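Local structure of nitrogenase molybdenum-iron protein beta chain (Clostridium pasteurianum, 4WES) at the interface of chains A and B. The protein forms, with the alpha chain, the molybdenum-iron component of nitrogenase, which reduces dinitrogen to ammonia, and shares the [8Fe-7S] cluster with that chain. Coordinates in Å, arbitrary orientation; residue numbers count along the deposited sequence, not the author numbering. Chains: chain A/B, Nitrogenase molybdenum-iron protein beta chain.

The interface of chains A and B. Residues chain A 435, 438-439, 442-443; chain B 408, 415-417.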
ATOM      1  N   GLU A 435       3.032   6.810  -6.055  1.00  8.81           N
ATOM      2  CA  GLU A 435       2.884   6.516  -4.636  1.00  8.88           C
ATOM      3  C   GLU A 435       2.954   5.016  -4.367  1.00  8.63           C
ATOM      4  O   GLU A 435       3.665   4.578  -3.465  1.00  9.15           O
ATOM      5  CB  GLU A 435       1.584   7.103  -4.105  1.00 10.45           C
ATOM      6  CG  GLU A 435       1.423   6.852  -2.628  1.00 10.22           C
ATOM      7  CD  GLU A 435       0.107   7.220  -2.039  1.00 12.68           C
ATOM      8  OE1 GLU A 435      -0.911   7.324  -2.799  1.00 13.57           O
ATOM      9  OE2 GLU A 435       0.068   7.360  -0.804  1.00 17.02           O
ATOM     10  N   THR A 438       6.590   3.657  -5.047  1.00  8.15           N
ATOM     11  CA  THR A 438       7.553   4.046  -4.030  1.00  8.76           C
ATOM     12  C   THR A 438       7.190   3.429  -2.677  1.00  7.87           C
ATOM     13  O   THR A 438       8.089   3.074  -1.906  1.00  8.51           O
ATOM     14  CB  THR A 438       7.767   5.554  -3.975  1.00 10.00           C
ATOM     15  OG1 THR A 438       6.557   6.240  -3.715  1.00 11.07           O
ATOM     16  CG2 THR A 438       8.330   6.059  -5.272  1.00 11.63           C
ATOM     17  N   ASN A 439       5.898   3.323  -2.371  1.00  7.75           N
ATOM     18  CA  ASN A 439       5.498   2.671  -1.126  1.00  9.20           C
ATOM     19  C   ASN A 439       6.045   1.245  -1.052  1.00  8.38           C
ATOM     20  O   ASN A 439       6.549   0.816  -0.005  1.00  8.97           O
ATOM     21  CB  ASN A 439       3.977   2.588  -0.987  1.00  8.88           C
ATOM     22  CG  ASN A 439       3.302   3.860  -0.516  1.00 10.24           C
ATOM     23  OD1 ASN A 439       3.935   4.857  -0.197  1.00 10.99           O
ATOM     24  ND2 ASN A 439       1.985   3.800  -0.477  1.00 13.31           N
ATOM     25  N   LEU A 442       9.877   1.244  -0.608  1.00  8.40           N
ATOM     26  CA  LEU A 442      10.249   1.644   0.740  1.00  8.33           C
ATOM     27  C   LEU A 442       9.840   0.625   1.792  1.00  8.37           C
ATOM     28  O   LEU A 442      10.574   0.402   2.755  1.00  9.01           O
ATOM     29  CB  LEU A 442       9.684   3.034   1.045  1.00  8.48           C
ATOM     30  CG  LEU A 442      10.442   4.160   0.394  1.00  9.35           C
ATOM     31  CD1 LEU A 442       9.645   5.469   0.380  1.00 11.05           C
ATOM     32  CD2 LEU A 442      11.768   4.399   1.074  1.00 12.76           C
ATOM     33  N   ASP A 443       8.696  -0.031   1.620  1.00  8.38           N
ATOM     34  CA  ASP A 443       8.283  -1.044   2.569  1.00  8.72           C
ATOM     35  C   ASP A 443       9.346  -2.143   2.675  1.00  8.68           C
ATOM     36  O   ASP A 443       9.681  -2.607   3.773  1.00  9.55           O
ATOM     37  CB  ASP A 443       6.954  -1.682   2.142  1.00  9.08           C
ATOM     38  CG  ASP A 443       5.710  -0.881   2.530  1.00 10.12           C
ATOM     39  OD1 ASP A 443       5.797   0.090   3.303  1.00 10.63           O
ATOM     40  OD2 ASP A 443       4.645  -1.280   2.015  1.00 11.33           O
TER
ATOM     41  N   ARG B 408      -0.092   4.552   7.995  1.00  7.79           N
ATOM     42  CA  ARG B 408       0.341   5.925   8.286  1.00  7.71           C
ATOM     43  C   ARG B 408      -0.847   6.862   8.194  1.00  7.90           C
ATOM     44  O   ARG B 408      -1.554   6.869   7.201  1.00  9.27           O
ATOM     45  CB  ARG B 408       1.434   6.344   7.329  1.00  8.51           C
ATOM     46  CG  ARG B 408       2.751   5.666   7.612  1.00  9.10           C
ATOM     47  CD  ARG B 408       3.755   5.860   6.470  1.00  9.56           C
ATOM     48  NE  ARG B 408       5.046   5.281   6.802  1.00  9.66           N
ATOM     49  CZ  ARG B 408       5.315   3.985   6.732  1.00  9.64           C
ATOM     50  NH1 ARG B 408       4.455   3.098   6.273  1.00 11.13           N
ATOM     51  NH2 ARG B 408       6.501   3.566   7.167  1.00 10.99           N
ATOM     52  N   ASP B 415       7.890   9.839   5.782  1.00  7.83           N
ATOM     53  CA  ASP B 415       8.642   8.742   5.192  1.00  7.78           C
ATOM     54  C   ASP B 415       8.019   8.114   3.970  1.00  8.22           C
ATOM     55  O   ASP B 415       8.478   7.041   3.529  1.00  8.58           O
ATOM     56  CB  ASP B 415       8.985   7.700   6.247  1.00  8.10           C
ATOM     57  CG  ASP B 415       7.786   7.114   6.965  1.00  8.01           C
ATOM     58  OD1 ASP B 415       6.660   7.676   6.912  1.00  8.71           O
ATOM     59  OD2 ASP B 415       7.976   6.023   7.601  1.00  9.21           O
ATOM     60  N   ARG B 416       7.030   8.776   3.354  1.00  8.62           N
ATOM     61  CA  ARG B 416       6.417   8.257   2.146  1.00  8.73           C
ATOM     62  C   ARG B 416       6.076   9.438   1.228  1.00  9.31           C
ATOM     63  O   ARG B 416       6.019  10.590   1.640  1.00 11.04           O
ATOM     64  CB  ARG B 416       5.169   7.420   2.448  1.00  9.44           C
ATOM     65  CG  ARG B 416       5.429   6.094   3.152  1.00  9.28           C
ATOM     66  CD  ARG B 416       6.241   5.113   2.320  1.00  9.51           C
ATOM     67  NE  ARG B 416       6.393   3.795   2.923  1.00  9.43           N
ATOM     68  CZ  ARG B 416       7.362   3.474   3.790  1.00  9.41           C
ATOM     69  NH1 ARG B 416       8.222   4.366   4.232  1.00  8.86           N
ATOM     70  NH2 ARG B 416       7.441   2.228   4.229  1.00 10.39           N
ATOM     71  N   TYR B 417       5.873   9.123  -0.045  1.00  8.43           N
ATOM     72  CA  TYR B 417       5.729  10.120  -1.105  1.00  8.85           C
ATOM     73  C   TYR B 417       4.365  10.032  -1.708  1.00  9.73           C
ATOM     74  O   TYR B 417       3.935   8.991  -2.217  1.00 12.56           O
ATOM     75  CB  TYR B 417       6.821   9.906  -2.175  1.00  9.18           C
ATOM     76  CG  TYR B 417       8.195  10.268  -1.656  1.00  9.11           C
ATOM     77  CD1 TYR B 417       8.956   9.383  -0.911  1.00  9.43           C
ATOM     78  CD2 TYR B 417       8.669  11.563  -1.793  1.00  8.99           C
ATOM     79  CE1 TYR B 417      10.132   9.750  -0.343  1.00  8.63           C
ATOM     80  CE2 TYR B 417       9.859  11.950  -1.265  1.00  9.25           C
ATOM     81  CZ  TYR B 417      10.613  11.042  -0.536  1.00  9.03           C
ATOM     82  OH  TYR B 417      11.801  11.441  -0.005  1.00  9.82           O
TER
HETATM   83  O   HOH W   1       6.094   6.448  -0.978  1.00 11.59           O
HETATM   84  O   HOH W   2       4.053   2.134   2.392  1.00 12.33           O
HETATM   85  O   HOH W   3       5.040   0.366   6.024  1.00 12.75           O
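B:Arg416 reaches across the subunit boundary to A:Asp443, its terminal NH2 lying 2.9 Å from carboxylate oxygen OD1 in a nearly straight hydrogen bond (171° at H) that is also a salt bridge. The oxygen lies in the guanidinium plane and is met on its anti side, slightly out of the carboxylate plane; the two flat groups are turned 57° apart. The short aspartate sets its charge at the arginine's rim. Arginine suits this place because its head is polar at the rim and flat on its faces: A:Leu442 offers apolar CB over the centre of one face, 3.6 Å from B:Arg416 CZ, while NH2 of B:Arg408 lies above the opposite face, offset toward the rim. Bending at chi2 (-64°) swings the B:Arg416 chain past A:Asn439, whose amide OD1 comes 3.4 Å from CD.

Further bonds fix the head's rotation. B:Arg416 NH1 donates to the backbone O of B:Asp415 at 2.8 Å, and NE reaches A:Asp443 OD1 through water 2. That same oxygen holds water 3, which links it to B:Arg408 NH1. B:Arg408 grips B:Asp415 side-on, NE to OD1 and NH2 to OD2, which positions it; this carboxylate probably offsets the charge of the two neighbouring arginines. Nearby, water 1 joins the backbone N of B:Tyr417 to A:Thr438 OG1 and A:Asn439 OD1, a hydroxyl and an amide oxygen suited to meet a bridging water.

Chain A presents one side of helix 426-448 to the loop following strand 406-408 of chain B; two-fold symmetry repeats the contact between the beta chains of the α2β2 tetramer.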